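Local coordinates for protein superoxide dismutase (Candida albicans, PDB 4GUN) that probably destroys superoxide radicals in the cytosol, using a bound manganese ion to turn them into hydrogen peroxide and oxygen, at residues I8-I13 with L31-H36; H80-K85 with L163-A168; P22-E27 with K85-V90. The protein carries 2 engineered substitutions. One frame throughout, in Å; residues are numbered along the deposited sequence.

Contact 1 of 3, residues I8-I13 with L31-H36; sequences ISLPKI and LHINKH. With MN (manganese (II) ion), chain Q.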
loop_
_atom_site.group_PDB
_atom_site.type_symbol
_atom_site.label_atom_id
_atom_site.label_comp_id
_atom_site.label_asym_id
_atom_site.label_seq_id
_atom_site.Cartn_x
_atom_site.Cartn_y
_atom_site.Cartn_z
ATOM N N ILE A 8 19.345 -15.175 -13.062
ATOM C CA ILE A 8 18.218 -15.454 -13.955
ATOM C C ILE A 8 18.571 -14.946 -15.363
ATOM O O ILE A 8 19.451 -14.089 -15.522
ATOM C CB ILE A 8 16.850 -14.896 -13.452
ATOM C CG1 ILE A 8 16.830 -13.352 -13.400
ATOM C CG2 ILE A 8 16.454 -15.542 -12.103
ATOM C CD1 ILE A 8 15.494 -12.716 -13.351
ATOM N N SER A 9 17.881 -15.471 -16.382
ATOM C CA SER A 9 18.134 -15.058 -17.757
ATOM C C SER A 9 16.839 -14.864 -18.509
ATOM O O SER A 9 15.783 -15.311 -18.055
ATOM C CB SER A 9 19.078 -16.039 -18.452
ATOM O OG SER A 9 18.520 -17.337 -18.535
ATOM N N LEU A 10 16.900 -14.146 -19.625
ATOM C CA LEU A 10 15.727 -13.898 -20.448
ATOM C C LEU A 10 15.267 -15.232 -21.049
ATOM O O LEU A 10 16.095 -15.906 -21.652
ATOM C CB LEU A 10 16.071 -12.894 -21.565
ATOM C CG LEU A 10 14.911 -12.386 -22.424
ATOM C CD1 LEU A 10 14.059 -11.416 -21.654
ATOM C CD2 LEU A 10 15.442 -11.697 -23.688
ATOM N N PRO A 11 13.987 -15.657 -20.875
ATOM C CA PRO A 11 13.560 -16.940 -21.467
ATOM C C PRO A 11 13.442 -16.860 -22.992
ATOM O O PRO A 11 13.316 -15.768 -23.560
ATOM C CB PRO A 11 12.192 -17.183 -20.824
ATOM C CG PRO A 11 11.645 -15.796 -20.603
ATOM C CD PRO A 11 12.863 -14.988 -20.186
ATOM N N LYS A 12 13.501 -18.025 -23.650
ATOM C CA LYS A 12 13.348 -18.144 -25.097
ATOM C C LYS A 12 11.851 -18.067 -25.382
ATOM O O LYS A 12 11.066 -18.666 -24.638
ATOM C CB LYS A 12 13.927 -19.492 -25.569
ATOM N N ILE A 13 11.444 -17.304 -26.411
ATOM C CA ILE A 13 10.018 -17.108 -26.767
ATOM C C ILE A 13 9.590 -18.083 -27.874
ATOM O O ILE A 13 10.198 -18.083 -28.935
ATOM C CB ILE A 13 9.724 -15.625 -27.147
ATOM C CG1 ILE A 13 10.399 -14.607 -26.187
ATOM C CG2 ILE A 13 8.229 -15.362 -27.326
ATOM C CD1 ILE A 13 9.909 -14.572 -24.731
ATOM N N LEU A 31 9.940 -4.349 -27.941
ATOM C CA LEU A 31 10.300 -3.511 -26.786
ATOM C C LEU A 31 9.978 -4.240 -25.500
ATOM O O LEU A 31 10.778 -4.237 -24.555
ATOM C CB LEU A 31 9.529 -2.193 -26.816
ATOM C CG LEU A 31 9.970 -1.193 -27.866
ATOM C CD1 LEU A 31 8.931 -0.094 -28.012
ATOM C CD2 LEU A 31 11.359 -0.622 -27.551
ATOM N N HIS A 32 8.806 -4.891 -25.487
ATOM C CA HIS A 32 8.289 -5.603 -24.315
ATOM C C HIS A 32 9.233 -6.667 -23.803
ATOM O O HIS A 32 9.562 -6.664 -22.622
ATOM C CB HIS A 32 6.871 -6.146 -24.567
ATOM C CG HIS A 32 6.024 -6.229 -23.322
ATOM N ND1 HIS A 32 4.743 -6.724 -23.366
ATOM C CD2 HIS A 32 6.323 -5.918 -22.039
ATOM C CE1 HIS A 32 4.294 -6.680 -22.125
ATOM N NE2 HIS A 32 5.213 -6.214 -21.289
ATOM N N ILE A 33 9.736 -7.516 -24.702
ATOM C CA ILE A 33 10.650 -8.602 -24.360
ATOM C C ILE A 33 12.100 -8.123 -24.189
ATOM O O ILE A 33 12.723 -8.389 -23.151
ATOM C CB ILE A 33 10.538 -9.764 -25.407
ATOM C CG1 ILE A 33 9.084 -10.309 -25.522
ATOM C CG2 ILE A 33 11.554 -10.903 -25.099
ATOM C CD1 ILE A 33 8.765 -11.148 -26.733
ATOM N N ASN A 34 12.645 -7.450 -25.238
ATOM C CA ASN A 34 14.046 -7.027 -25.323
ATOM C C ASN A 34 14.470 -5.770 -24.564
ATOM O O ASN A 34 15.672 -5.556 -24.355
ATOM C CB ASN A 34 14.553 -7.100 -26.770
ATOM C CG ASN A 34 14.393 -8.505 -27.300
ATOM O OD1 ASN A 34 14.813 -9.479 -26.667
ATOM N ND2 ASN A 34 13.674 -8.660 -28.385
ATOM N N LYS A 35 13.507 -4.976 -24.107
ATOM C CA LYS A 35 13.855 -3.828 -23.262
ATOM C C LYS A 35 13.245 -4.013 -21.858
ATOM O O LYS A 35 14.000 -4.064 -20.890
ATOM C CB LYS A 35 13.457 -2.476 -23.897
ATOM C CG LYS A 35 14.026 -2.219 -25.304
ATOM C CD LYS A 35 15.511 -1.843 -25.257
ATOM C CE LYS A 35 16.146 -1.728 -26.617
ATOM N NZ LYS A 35 17.594 -1.387 -26.521
ATOM N N HIS A 36 11.892 -4.165 -21.754
ATOM C CA HIS A 36 11.193 -4.321 -20.472
ATOM C C HIS A 36 11.540 -5.561 -19.668
ATOM O O HIS A 36 11.897 -5.433 -18.489
ATOM C CB HIS A 36 9.665 -4.075 -20.573
ATOM C CG HIS A 36 9.310 -2.696 -21.035
ATOM N ND1 HIS A 36 9.200 -1.635 -20.142
ATOM C CD2 HIS A 36 9.084 -2.235 -22.288
ATOM C CE1 HIS A 36 8.875 -0.581 -20.873
ATOM N NE2 HIS A 36 8.794 -0.893 -22.173
HETATM MN MN MN Q . 4.950 -5.628 -19.229
HETATM O O HOH W 1 4.373 -5.182 -17.196
#
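Leu10 lays a methyl against the backbone of a helix that is widened at just this point: its CD1 comes to 3.6 Å from the carbonyl O of Ile33, within a pi-type turn covering residues 32-36. The turn belongs to the first long helix of the alpha-hairpin domain of the iron/manganese superoxide dismutases, and the extended chain 8-13 makes no hydrogen bond to residues 31-36. The signature of the wide turn is Leu31 O, which accepts from Lys35 N and also from His36 N, the latter at 3.0 Å. The turn also carries His32, whose NE2 binds the manganese at 2.2 Å; His80, Asp170, His174 and a water complete the site. His36, closing the turn, reaches Tyr177 of a second subunit through a hydrogen bond.

Ile33, next after the metal ligand, turns toward the loop and meets Ile13 tip to tip, with Ile33 CD1 3.9 Å from Ile13 CG1. With chi1 at -57°, Ile33 holds CG1 beside its backbone N and CG2 anti to it, and this fork presents both CD1 and CG2 to Ile13. Trp84 of helix 60-85 backs both isoleucines, tying the loop to both arms of the hairpin. Asn34 crosses Leu10 at about a right angle; its ND2 is hydrogen-bonded to Asp30 OD1, while its OD1 lies 3.8 Å from Leu10 CD2.

Contact 2 of 3, residues H80-K85 with L163-A168; sequences HSLFWK and LVPIIA. With MN (manganese (II) ion), chain Q.
An apolar helix-on-strand contact joins the two domains of the subunit near the centre of the chain: the last turn or so of helix 60-85, in the alpha-hairpin domain, lies across strand 163-170 of the C-terminal domain. Their local axes cross at -76° with a closest approach of 7.5 Å, so the contact is confined to a few residues. Leu82 carries most of it. Both of its methyls come to Pro165, CD1 and CD2 each standing 3.9 Å from Pro165 CG, and the leucine crosses the proline ring at about a right angle. Closer to the helix, Leu82 CB rests on Ala168 CB, and the short alanine side chain lets the backbones approach to 5.4 Å between Phe83 CA and Ala168 CA.

Phe83 adds a polar note. CG lies anti to the backbone N (chi1 -168°), which swings the ring so that its edge meets Ala168 O in plane, with CD1 3.2 Å from that oxygen. The slightly positive ring edge would be expected to suit a carbonyl oxygen, although this is no conventional hydrogen bond. On another side of the same helix, His80 binds the manganese through NE2 at 2.1 Å, while its ND1 is held by Gly76 O.

Arg203 of helix 197-205 spans the junction, bonding Leu82 O on the helix and Ile166 O on the strand. Ile166 and Ile167 form a classic beta bulge opposite Ile137 of strand 133-140; both turn away from helix 60-85 and pack on Ala200 of helix 197-205, which through Arg203 also reaches helix 60-85.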
loop_
_atom_site.group_PDB
_atom_site.type_symbol
_atom_site.label_atom_id
_atom_site.label_comp_id
_atom_site.label_asym_id
_atom_site.label_seq_id
_atom_site.Cartn_x
_atom_site.Cartn_y
_atom_site.Cartn_z
ATOM N N HIS A 80 6.242 -11.619 -16.597
ATOM C CA HIS A 80 6.504 -11.632 -18.030
ATOM C C HIS A 80 6.718 -13.048 -18.582
ATOM O O HIS A 80 6.133 -13.366 -19.607
ATOM C CB HIS A 80 7.599 -10.624 -18.415
ATOM C CG HIS A 80 7.116 -9.201 -18.328
ATOM N ND1 HIS A 80 7.187 -8.485 -17.146
ATOM C CD2 HIS A 80 6.495 -8.434 -19.255
ATOM C CE1 HIS A 80 6.666 -7.298 -17.407
ATOM N NE2 HIS A 80 6.264 -7.208 -18.670
ATOM N N SER A 81 7.452 -13.923 -17.851
ATOM C CA SER A 81 7.665 -15.340 -18.223
ATOM C C SER A 81 6.342 -16.095 -18.338
ATOM O O SER A 81 6.165 -16.881 -19.279
ATOM C CB SER A 81 8.577 -16.050 -17.221
ATOM O OG SER A 81 9.902 -15.555 -17.322
ATOM N N LEU A 82 5.398 -15.838 -17.396
ATOM C CA LEU A 82 4.046 -16.423 -17.424
ATOM C C LEU A 82 3.305 -15.873 -18.639
ATOM O O LEU A 82 2.627 -16.617 -19.342
ATOM C CB LEU A 82 3.239 -16.085 -16.158
ATOM C CG LEU A 82 3.637 -16.744 -14.831
ATOM C CD1 LEU A 82 3.136 -15.917 -13.649
ATOM C CD2 LEU A 82 3.111 -18.191 -14.731
ATOM N N PHE A 83 3.444 -14.566 -18.881
ATOM C CA PHE A 83 2.765 -13.877 -19.983
ATOM C C PHE A 83 3.134 -14.462 -21.349
ATOM O O PHE A 83 2.233 -14.891 -22.076
ATOM C CB PHE A 83 3.015 -12.367 -19.906
ATOM C CG PHE A 83 2.170 -11.480 -20.790
ATOM C CD1 PHE A 83 0.778 -11.523 -20.725
ATOM C CD2 PHE A 83 2.763 -10.531 -21.618
ATOM C CE1 PHE A 83 -0.005 -10.670 -21.519
ATOM C CE2 PHE A 83 1.978 -9.668 -22.396
ATOM C CZ PHE A 83 0.608 -9.755 -22.357
ATOM N N TRP A 84 4.433 -14.562 -21.670
ATOM C CA TRP A 84 4.860 -15.101 -22.967
ATOM C C TRP A 84 4.386 -16.545 -23.198
ATOM O O TRP A 84 4.050 -16.900 -24.334
ATOM C CB TRP A 84 6.377 -14.992 -23.205
ATOM C CG TRP A 84 7.075 -13.747 -22.709
ATOM C CD1 TRP A 84 8.228 -13.705 -21.983
ATOM C CD2 TRP A 84 6.710 -12.376 -22.966
ATOM N NE1 TRP A 84 8.615 -12.402 -21.781
ATOM C CE2 TRP A 84 7.674 -11.563 -22.330
ATOM C CE3 TRP A 84 5.633 -11.755 -23.629
ATOM C CZ2 TRP A 84 7.592 -10.167 -22.322
ATOM C CZ3 TRP A 84 5.574 -10.372 -23.653
ATOM C CH2 TRP A 84 6.516 -9.596 -22.961
ATOM N N LYS A 85 4.344 -17.350 -22.108
ATOM C CA LYS A 85 3.892 -18.740 -22.129
ATOM C C LYS A 85 2.404 -18.887 -22.306
ATOM O O LYS A 85 1.978 -19.919 -22.834
ATOM C CB LYS A 85 4.431 -19.546 -20.935
ATOM C CG LYS A 85 5.908 -19.930 -21.052
ATOM C CD LYS A 85 6.119 -21.139 -21.942
ATOM C CE LYS A 85 7.503 -21.730 -21.841
ATOM N NZ LYS A 85 7.581 -23.032 -22.558
ATOM N N LEU A 163 -1.528 -20.896 -3.999
ATOM C CA LEU A 163 -2.145 -20.332 -5.202
ATOM C C LEU A 163 -1.304 -20.576 -6.443
ATOM O O LEU A 163 -0.076 -20.509 -6.374
ATOM C CB LEU A 163 -2.405 -18.831 -5.048
ATOM C CG LEU A 163 -3.505 -18.385 -4.086
ATOM C CD1 LEU A 163 -3.475 -16.866 -3.924
ATOM C CD2 LEU A 163 -4.900 -18.832 -4.562
ATOM N N VAL A 164 -1.972 -20.852 -7.583
ATOM C CA VAL A 164 -1.310 -21.141 -8.861
ATOM C C VAL A 164 -1.760 -20.144 -9.931
ATOM O O VAL A 164 -2.955 -20.087 -10.223
ATOM C CB VAL A 164 -1.577 -22.597 -9.338
ATOM C CG1 VAL A 164 -0.691 -22.951 -10.534
ATOM C CG2 VAL A 164 -1.399 -23.612 -8.209
ATOM N N PRO A 165 -0.833 -19.375 -10.558
ATOM C CA PRO A 165 -1.261 -18.498 -11.665
ATOM C C PRO A 165 -1.584 -19.366 -12.908
ATOM O O PRO A 165 -0.801 -20.253 -13.262
ATOM C CB PRO A 165 -0.063 -17.553 -11.860
ATOM C CG PRO A 165 1.125 -18.304 -11.331
ATOM C CD PRO A 165 0.638 -19.341 -10.353
ATOM N N ILE A 166 -2.784 -19.200 -13.481
ATOM C CA ILE A 166 -3.250 -20.003 -14.635
ATOM C C ILE A 166 -3.111 -19.200 -15.937
ATOM O O ILE A 166 -2.645 -19.722 -16.955
ATOM C CB ILE A 166 -4.697 -20.576 -14.412
ATOM C CG1 ILE A 166 -4.862 -21.325 -13.050
ATOM C CG2 ILE A 166 -5.181 -21.436 -15.597
ATOM C CD1 ILE A 166 -3.814 -22.497 -12.790
ATOM N N ILE A 167 -3.543 -17.931 -15.884
ATOM C CA ILE A 167 -3.455 -16.959 -16.974
ATOM C C ILE A 167 -2.950 -15.656 -16.389
ATOM O O ILE A 167 -3.488 -15.195 -15.379
ATOM C CB ILE A 167 -4.840 -16.756 -17.686
ATOM C CG1 ILE A 167 -5.246 -17.978 -18.552
ATOM C CG2 ILE A 167 -4.913 -15.423 -18.496
ATOM C CD1 ILE A 167 -4.416 -18.225 -19.863
ATOM N N ALA A 168 -1.936 -15.039 -17.043
ATOM C CA ALA A 168 -1.427 -13.732 -16.631
ATOM C C ALA A 168 -1.689 -12.755 -17.783
ATOM O O ALA A 168 -1.390 -13.079 -18.951
ATOM C CB ALA A 168 0.059 -13.817 -16.333
HETATM MN MN MN Q . 4.950 -5.628 -19.229
HETATM O O HOH W 1 4.373 -5.182 -17.196
#

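Contact 3 of 3, residues P22-E27 with K85-V90; sequences PYISKE and KNLAPV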
loop_
_atom_site.group_PDB
_atom_site.type_symbol
_atom_site.label_atom_id
_atom_site.label_comp_id
_atom_site.label_asym_id
_atom_site.label_seq_id
_atom_site.Cartn_x
_atom_site.Cartn_y
_atom_site.Cartn_z
ATOM N N PRO A 22 -3.004 -9.254 -35.779
ATOM C CA PRO A 22 -3.173 -7.811 -35.525
ATOM C C PRO A 22 -3.501 -7.422 -34.081
ATOM O O PRO A 22 -3.838 -6.270 -33.833
ATOM C CB PRO A 22 -4.324 -7.446 -36.478
ATOM C CG PRO A 22 -5.206 -8.673 -36.451
ATOM C CD PRO A 22 -4.260 -9.853 -36.294
ATOM N N TYR A 23 -3.442 -8.380 -33.148
ATOM C CA TYR A 23 -3.820 -8.195 -31.742
ATOM C C TYR A 23 -2.759 -7.447 -30.921
ATOM O O TYR A 23 -3.087 -6.455 -30.269
ATOM C CB TYR A 23 -4.261 -9.549 -31.130
ATOM C CG TYR A 23 -5.238 -10.282 -32.034
ATOM C CD1 TYR A 23 -6.503 -9.755 -32.302
ATOM C CD2 TYR A 23 -4.860 -11.435 -32.708
ATOM C CE1 TYR A 23 -7.378 -10.385 -33.185
ATOM C CE2 TYR A 23 -5.728 -12.073 -33.600
ATOM C CZ TYR A 23 -6.985 -11.543 -33.833
ATOM O OH TYR A 23 -7.870 -12.191 -34.662
ATOM N N ILE A 24 -1.494 -7.891 -31.005
ATOM C CA ILE A 24 -0.329 -7.262 -30.358
ATOM C C ILE A 24 0.738 -7.087 -31.459
ATOM O O ILE A 24 1.082 -8.052 -32.141
ATOM C CB ILE A 24 0.217 -8.054 -29.125
ATOM C CG1 ILE A 24 -0.931 -8.452 -28.139
ATOM C CG2 ILE A 24 1.333 -7.236 -28.422
ATOM C CD1 ILE A 24 -0.521 -9.338 -26.976
ATOM N N SER A 25 1.220 -5.854 -31.662
ATOM C CA SER A 25 2.179 -5.592 -32.737
ATOM C C SER A 25 3.593 -6.084 -32.440
ATOM O O SER A 25 3.962 -6.242 -31.267
ATOM C CB SER A 25 2.193 -4.108 -33.093
ATOM O OG SER A 25 2.892 -3.356 -32.109
ATOM N N LYS A 26 4.398 -6.288 -33.515
ATOM C CA LYS A 26 5.815 -6.659 -33.396
ATOM C C LYS A 26 6.543 -5.559 -32.606
ATOM O O LYS A 26 7.400 -5.859 -31.781
ATOM C CB LYS A 26 6.470 -6.801 -34.788
ATOM C CG LYS A 26 7.967 -7.059 -34.711
ATOM C CD LYS A 26 8.583 -7.542 -35.997
ATOM C CE LYS A 26 10.088 -7.505 -35.845
ATOM N NZ LYS A 26 10.776 -7.765 -37.131
ATOM N N GLU A 27 6.184 -4.283 -32.867
ATOM C CA GLU A 27 6.801 -3.097 -32.263
ATOM C C GLU A 27 6.677 -3.110 -30.739
ATOM O O GLU A 27 7.694 -2.964 -30.054
ATOM C CB GLU A 27 6.263 -1.804 -32.924
ATOM C CG GLU A 27 6.698 -1.644 -34.386
ATOM C CD GLU A 27 6.283 -2.759 -35.336
ATOM O OE1 GLU A 27 5.111 -3.198 -35.252
ATOM O OE2 GLU A 27 7.153 -3.261 -36.085
ATOM N N LYS A 85 4.344 -17.350 -22.108
ATOM C CA LYS A 85 3.892 -18.740 -22.129
ATOM C C LYS A 85 2.404 -18.887 -22.306
ATOM O O LYS A 85 1.978 -19.919 -22.834
ATOM C CB LYS A 85 4.431 -19.546 -20.935
ATOM C CG LYS A 85 5.908 -19.930 -21.052
ATOM C CD LYS A 85 6.119 -21.139 -21.942
ATOM C CE LYS A 85 7.503 -21.730 -21.841
ATOM N NZ LYS A 85 7.581 -23.032 -22.558
ATOM N N ASN A 86 1.596 -17.871 -21.901
ATOM C CA ASN A 86 0.145 -17.923 -22.136
ATOM C C ASN A 86 -0.327 -17.099 -23.331
ATOM O O ASN A 86 -1.503 -16.758 -23.443
ATOM C CB ASN A 86 -0.744 -17.803 -20.870
ATOM C CG ASN A 86 -0.719 -16.494 -20.127
ATOM O OD1 ASN A 86 -0.539 -16.474 -18.919
ATOM N ND2 ASN A 86 -0.993 -15.378 -20.801
ATOM N N LEU A 87 0.603 -16.828 -24.257
ATOM C CA LEU A 87 0.318 -16.149 -25.511
ATOM C C LEU A 87 0.746 -17.096 -26.614
ATOM O O LEU A 87 1.743 -17.798 -26.462
ATOM C CB LEU A 87 1.083 -14.814 -25.632
ATOM C CG LEU A 87 0.594 -13.632 -24.761
ATOM C CD1 LEU A 87 1.565 -12.474 -24.841
ATOM C CD2 LEU A 87 -0.814 -13.164 -25.162
ATOM N N ALA A 88 0.001 -17.140 -27.704
ATOM C CA ALA A 88 0.319 -18.032 -28.826
ATOM C C ALA A 88 -0.299 -17.495 -30.106
ATOM O O ALA A 88 -1.437 -17.007 -30.070
ATOM C CB ALA A 88 -0.217 -19.440 -28.562
ATOM N N PRO A 89 0.392 -17.623 -31.260
ATOM C CA PRO A 89 -0.239 -17.216 -32.531
ATOM C C PRO A 89 -1.530 -17.998 -32.781
ATOM O O PRO A 89 -1.699 -19.106 -32.243
ATOM C CB PRO A 89 0.803 -17.581 -33.595
ATOM C CG PRO A 89 2.059 -17.891 -32.875
ATOM C CD PRO A 89 1.736 -18.212 -31.465
ATOM N N VAL A 90 -2.453 -17.427 -33.576
ATOM C CA VAL A 90 -3.719 -18.087 -33.912
ATOM C C VAL A 90 -3.434 -19.483 -34.523
ATOM O O VAL A 90 -4.011 -20.477 -34.070
ATOM C CB VAL A 90 -4.661 -17.184 -34.769
ATOM C CG1 VAL A 90 -5.866 -17.965 -35.302
ATOM C CG2 VAL A 90 -5.135 -15.973 -33.960
#
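Tyr23 brings one corner of its ring over to a methyl of Val90, CE2 standing 4.0 Å from Val90 CG2. The two side chains cross at about a right angle, and the methyl approaches the ring obliquely. On Val90, CG1 takes the position anti to the backbone N (chi1 171°), leaving CG2 beside that nitrogen as the branch that faces the tyrosine. Pro22, which follows a cis peptide bond, sets its CD above the rim of one face of the Tyr23 ring.

Deeper in, a second pair repeats the pattern with two aliphatic chains. Ile24 and Leu87 meet through their terminal methyls, Ile24 CD1 lying 4.2 Å from Leu87 CD2, and Ile191 of helix 184-191 touches both. The nearest CA atoms of the segments remain far apart, 9.7 Å for Tyr23 and Pro89, so the side chains alone span the gap.

The contact joins the two ends of the alpha-hairpin: residues 22-27 lead into helix 26-56, whose N-cap is Ser25, and residues 85-90 leave helix 60-85. Each segment has its own polar ties to the C-terminal domain. Tyr23 O accepts from the hydroxyl of Tyr180, and Asn86, the first residue after helix 60-85 to leave helical geometry, receives Arg203 at its OD1.

Across the contact itself there is neither a hydrogen bond nor a salt bridge, and about 112 Å² is buried in all. Such chemistry implies an interaction with little directional preference of its own: the buried Ile24 and Leu87 meet by shape and exclusion of water, whereas Tyr23 and Val90 lie nearer the surface. The directional bonds of both loops run instead to Tyr180 and Arg203, and these probably define their positions more sharply.

The three contacts show one principle at different depths: apolar side chains join the elements, while directional bonds lie around them. Contact 2 is near the centre of the chain, with Phe83 and Ala168 buried, and links the two domains; contacts 1 and 3 lie farther out, within the alpha-hairpin domain, and both use the region of helix 26-56. Contacts 1 and 2 converge on the manganese, each giving one histidine. Contacts 2 and 3 share Lys85 and are joined by a probable hydrogen bond between Ala168 N and Asn86 OD1. Contact 3, which reaches the surface at the exposed Val90, gives no metal ligand and has the smallest buried surface.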